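Local coordinates for uncharacterized protein (Parabacteroides merdae, PDB 4R7F), which is of unknown function but has immunoglobulin-like beta-sandwich domains, its N-terminal part belonging to the family of type 9 secretion system plug protein first domains, at residues Gly49-Ala54 and Val120-Thr125; Tyr53-Val58 and Gln79-Asp84. One frame throughout, in Å; residues are numbered along the deposited sequence.

Interaction 1: Gly49-Ala54 and Val120-Thr125; sequences GYTRYA and VYNEDT
A54 and Y121 form an antiparallel hydrogen-bonded pair, each donor N lying nearly on the C=O axis of its partner: A54 N to Y121 O is 2.9 Å and Y121 N to A54 O is 3.0 Å. Y121 CG takes the crowded position between its backbone N and carbonyl carbon (chi1 55°), so the ring leans over the neighbouring strand. One face covers A54 O, which lies near the rim, 3.4 Å from Y121 CD2, and A54 CB touches CZ at 3.7 Å. An alanine in place of Y121 would remove this cover from the A54 carbonyl and methyl and would probably loosen the packing on that face of the sheet. One step along, Y53 and N122 make a non-hydrogen-bonded pair with diverging side chains. Y53 CB rests on V120 CG1, while T51 CG2 lies over one face of the Y53 ring. R52 O receives E123 N almost straight (2.8 Å, 174°), and the R52 and E123 side chains run alongside each other. R52, bent at chi2 and chi3, brings NE to 3.3 Å from E123 OE1, above the carboxylate plane, a salt bridge with the flat groups 75° apart; E123 OE2 has a second partner, T82 OG1. N122 OD1 accepts D124 N (3.2 Å) in an Asx turn, inside a type I turn from N122 to T125. The Y53 ring meets Y99 edge-to-face. Pairing within one sheet, with an aromatic contact to strand 96-103 of another sheet, fits an immunoglobulin-like beta-sandwich, here where strand 114-122 turns toward strand 129-138.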
# COMPACT_ATOMS: atom_id res chain seq x y z
N GLY A 49 21.24 34.59 10.17
CA GLY A 49 22.54 33.97 10.38
C GLY A 49 22.70 32.64 9.67
O GLY A 49 21.82 31.75 9.76
N TYR A 50 23.79 32.52 8.91
CA TYR A 50 24.38 31.22 8.67
C TYR A 50 25.08 30.88 9.99
O TYR A 50 25.67 31.75 10.66
CB TYR A 50 25.39 31.17 7.50
CG TYR A 50 26.14 29.85 7.46
CD1 TYR A 50 25.44 28.64 7.52
CD2 TYR A 50 27.55 29.80 7.40
CE1 TYR A 50 26.10 27.41 7.51
CE2 TYR A 50 28.22 28.56 7.39
CZ TYR A 50 27.48 27.37 7.45
OH TYR A 50 28.06 26.11 7.45
N THR A 51 24.95 29.60 10.35
CA THR A 51 25.46 29.06 11.59
C THR A 51 26.15 27.76 11.23
O THR A 51 25.70 27.06 10.32
CB THR A 51 24.28 28.79 12.53
OG1 THR A 51 23.62 30.03 12.81
CG2 THR A 51 24.72 28.13 13.83
N ARG A 52 27.25 27.46 11.91
CA ARG A 52 28.00 26.22 11.65
C ARG A 52 27.47 25.12 12.55
O ARG A 52 27.66 25.19 13.77
CB ARG A 52 29.50 26.41 11.91
CG ARG A 52 30.21 27.37 10.97
CD ARG A 52 30.55 26.72 9.64
NE ARG A 52 31.84 26.03 9.68
CZ ARG A 52 32.47 25.52 8.63
NH1 ARG A 52 31.95 25.61 7.40
NH2 ARG A 52 33.64 24.91 8.79
N TYR A 53 26.80 24.13 11.98
CA TYR A 53 26.39 22.97 12.77
C TYR A 53 27.23 21.76 12.43
O TYR A 53 27.58 21.54 11.27
CB TYR A 53 24.92 22.60 12.53
CG TYR A 53 23.91 23.68 12.81
CD1 TYR A 53 23.62 24.08 14.11
CD2 TYR A 53 23.17 24.25 11.77
CE1 TYR A 53 22.66 25.07 14.36
CE2 TYR A 53 22.20 25.22 12.01
CZ TYR A 53 21.96 25.64 13.30
OH TYR A 53 21.02 26.62 13.51
N ALA A 54 27.54 20.98 13.46
CA ALA A 54 28.27 19.74 13.32
C ALA A 54 27.51 18.58 14.03
O ALA A 54 26.68 18.82 14.90
CB ALA A 54 29.66 19.91 13.92
N VAL A 120 23.10 16.79 16.84
CA VAL A 120 23.61 17.97 16.16
C VAL A 120 23.79 19.10 17.16
O VAL A 120 23.10 19.18 18.18
CB VAL A 120 22.72 18.37 14.98
CG1 VAL A 120 23.24 19.64 14.31
CG2 VAL A 120 22.63 17.21 13.98
N TYR A 121 24.78 19.94 16.89
CA TYR A 121 25.10 21.06 17.78
C TYR A 121 25.71 22.16 16.96
O TYR A 121 26.18 21.93 15.82
CB TYR A 121 26.08 20.61 18.91
CG TYR A 121 27.36 19.96 18.41
CD1 TYR A 121 28.50 20.72 18.11
CD2 TYR A 121 27.44 18.57 18.19
CE1 TYR A 121 29.67 20.12 17.64
CE2 TYR A 121 28.61 17.98 17.71
CZ TYR A 121 29.71 18.76 17.44
OH TYR A 121 30.87 18.18 16.98
N ASN A 122 25.69 23.36 17.53
CA ASN A 122 26.44 24.50 17.00
C ASN A 122 27.92 24.28 17.28
O ASN A 122 28.26 24.00 18.44
CB ASN A 122 25.97 25.75 17.73
CG ASN A 122 26.43 27.01 17.06
OD1 ASN A 122 27.56 27.12 16.53
ND2 ASN A 122 25.55 27.99 17.05
N GLU A 123 28.79 24.39 16.26
CA GLU A 123 30.24 24.15 16.44
C GLU A 123 30.84 24.92 17.62
O GLU A 123 31.69 24.38 18.32
CB GLU A 123 31.04 24.49 15.19
CG GLU A 123 30.98 23.43 14.11
CD GLU A 123 32.04 23.61 13.03
OE1 GLU A 123 32.37 24.76 12.65
OE2 GLU A 123 32.52 22.57 12.54
N ASP A 124 30.36 26.15 17.85
CA ASP A 124 30.76 26.97 19.01
C ASP A 124 30.46 26.35 20.35
O ASP A 124 31.15 26.64 21.32
CB ASP A 124 30.04 28.32 19.01
CG ASP A 124 30.29 29.12 17.77
OD1 ASP A 124 31.34 28.91 17.11
OD2 ASP A 124 29.43 29.96 17.44
N THR A 125 29.40 25.54 20.42
CA THR A 125 28.87 25.05 21.68
C THR A 125 28.65 23.54 21.67
O THR A 125 27.51 23.11 21.82
CB THR A 125 27.52 25.73 21.97
OG1 THR A 125 27.41 26.93 21.20
CG2 THR A 125 27.37 26.05 23.47

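Interaction 2: Tyr53-Val58 and Gln79-Asp84; sequences YAYNVV and QGTTID
Q79 works along the flank of segment 53-58 with its side chain instead of its backbone. Its CB lies beside the amide end of N56, whose side chain it crosses at about a right angle. From CG, set anti to the carbonyl carbon, the chain bends (chi2 -71°) and brings the amide opposite the backbone N and O of V57. Q79 OE1 accepts V57 N at 2.8 Å, in the carbonyl plane and on a lone pair, while lying 3.3 Å from N56 CA. At the other branch Q79 NE2 donates to V57 O over 3.1 Å, arriving from above that carbonyl's plane. V57 O is also hydrogen-bonded to Y74 OH, and Q79 packs on P71 and Y74 of helix 71-74.

Past Q79 the backbone takes over through a G1 beta bulge, in which G80 and T81 both face Y55. Y55 O receives G80 N at 2.9 Å and, weakly, T81 N at 3.5 Å; the positive phi of G80 (76°) favours glycine at this place. Y55 N closes the bulge pair on T81 O at 3.0 Å; beyond it A54 and T82 form a non-hydrogen-bonded pair, and I83 N gives to Y53 O at 2.8 Å. The Y55 side chain, in the crowded first torsion (chi1 64°), runs side by side with T81, its CE1 3.7 Å from T81 CB; CD1 meets I83 CG1, and the ring continues onto L101 and L103 of strand 96-103.

Both polar atoms of the Q79 amide are used on the N-H and C=O of V57, which belong to two successive peptide groups, so the side chain imitates the paired backbone of a neighbouring strand and in effect continues the hydrogen bonding past the bulge.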
# COMPACT_ATOMS: atom_id res chain seq x y z
N TYR A 53 26.80 24.13 11.98
CA TYR A 53 26.39 22.97 12.77
C TYR A 53 27.23 21.76 12.43
O TYR A 53 27.58 21.54 11.27
CB TYR A 53 24.92 22.60 12.53
CG TYR A 53 23.91 23.68 12.81
CD1 TYR A 53 23.62 24.08 14.11
CD2 TYR A 53 23.17 24.25 11.77
CE1 TYR A 53 22.66 25.07 14.36
CE2 TYR A 53 22.20 25.22 12.01
CZ TYR A 53 21.96 25.64 13.30
OH TYR A 53 21.02 26.62 13.51
N ALA A 54 27.54 20.98 13.46
CA ALA A 54 28.27 19.74 13.32
C ALA A 54 27.51 18.58 14.03
O ALA A 54 26.68 18.82 14.90
CB ALA A 54 29.66 19.91 13.92
N TYR A 55 27.81 17.33 13.69
CA TYR A 55 27.10 16.20 14.31
C TYR A 55 28.00 15.08 14.84
O TYR A 55 29.12 14.93 14.39
CB TYR A 55 26.10 15.60 13.32
CG TYR A 55 26.72 15.00 12.09
CD1 TYR A 55 27.08 15.80 11.02
CD2 TYR A 55 26.92 13.63 11.99
CE1 TYR A 55 27.65 15.26 9.88
CE2 TYR A 55 27.48 13.08 10.83
CZ TYR A 55 27.85 13.91 9.79
OH TYR A 55 28.42 13.43 8.63
N ASN A 56 27.47 14.34 15.82
CA ASN A 56 28.04 13.08 16.28
C ASN A 56 27.11 11.90 16.01
O ASN A 56 25.88 12.02 16.12
CB ASN A 56 28.25 13.08 17.80
CG ASN A 56 29.11 14.22 18.27
OD1 ASN A 56 30.08 14.62 17.63
ND2 ASN A 56 28.75 14.74 19.41
N VAL A 57 27.71 10.74 15.74
CA VAL A 57 26.99 9.51 15.53
C VAL A 57 27.04 8.68 16.82
O VAL A 57 28.12 8.41 17.36
CB VAL A 57 27.60 8.75 14.34
CG1 VAL A 57 26.83 7.48 14.03
CG2 VAL A 57 27.60 9.65 13.12
N VAL A 58 25.86 8.31 17.32
CA VAL A 58 25.76 7.48 18.52
C VAL A 58 25.15 6.15 18.13
O VAL A 58 24.06 6.09 17.57
CB VAL A 58 24.91 8.11 19.63
CG1 VAL A 58 24.79 7.15 20.79
CG2 VAL A 58 25.51 9.43 20.12
N GLN A 79 33.87 12.00 14.35
CA GLN A 79 32.85 12.75 15.05
C GLN A 79 33.07 14.21 14.76
O GLN A 79 34.19 14.64 14.44
CB GLN A 79 32.97 12.54 16.55
CG GLN A 79 32.70 11.12 17.02
CD GLN A 79 31.24 10.69 16.93
OE1 GLN A 79 30.54 10.98 15.95
NE2 GLN A 79 30.79 9.95 17.95
N GLY A 80 32.01 14.99 14.90
CA GLY A 80 32.11 16.44 14.80
C GLY A 80 32.24 16.95 13.38
O GLY A 80 32.85 17.98 13.15
N THR A 81 31.64 16.25 12.43
CA THR A 81 31.67 16.68 11.06
C THR A 81 30.71 17.84 10.79
O THR A 81 29.61 17.90 11.35
CB THR A 81 31.29 15.54 10.13
OG1 THR A 81 31.98 14.35 10.54
CG2 THR A 81 31.58 15.91 8.69
N THR A 82 31.14 18.74 9.91
CA THR A 82 30.33 19.91 9.58
C THR A 82 29.19 19.56 8.61
O THR A 82 29.25 18.65 7.79
CB THR A 82 31.19 21.10 9.06
OG1 THR A 82 32.19 21.41 10.04
CG2 THR A 82 30.35 22.36 8.85
N ILE A 83 28.08 20.28 8.78
CA ILE A 83 26.92 20.15 7.90
C ILE A 83 27.03 21.28 6.87
O ILE A 83 26.82 22.47 7.20
CB ILE A 83 25.60 20.17 8.69
CG1 ILE A 83 25.61 19.06 9.74
CG2 ILE A 83 24.41 20.00 7.74
CD1 ILE A 83 24.36 18.98 10.59
N ASP A 84 27.39 20.90 5.65
CA ASP A 84 27.77 21.86 4.62
C ASP A 84 26.60 22.15 3.68
O ASP A 84 26.52 23.24 3.15
CB ASP A 84 28.98 21.34 3.82
CG ASP A 84 30.26 21.28 4.65
OD1 ASP A 84 30.39 22.08 5.61
OD2 ASP A 84 31.15 20.45 4.34

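Overall arrangement
Interactions 1 and 2, with centres about 9 Å apart, share Y53 and A54 and build on the two edges of strand 53-60: strand 114-122 pairs along one, strand 81-82 along the other. Side chains from the two flanking segments also meet over the A54 methyl. E123 OE2 lies 2.8 Å from T82 OG1, and Y121 OH comes to 3.1 Å from G80 CA, beside the bulge. R52 CZ packs on T82 CG2 at 3.8 Å, so the salt-bridged pair of interaction 1 touches T82 from both partners. The magnesium ligands E223, D269, D271 and Q371 belong to neither contact, and no other protein chain of the assembly touches the segments of either interaction.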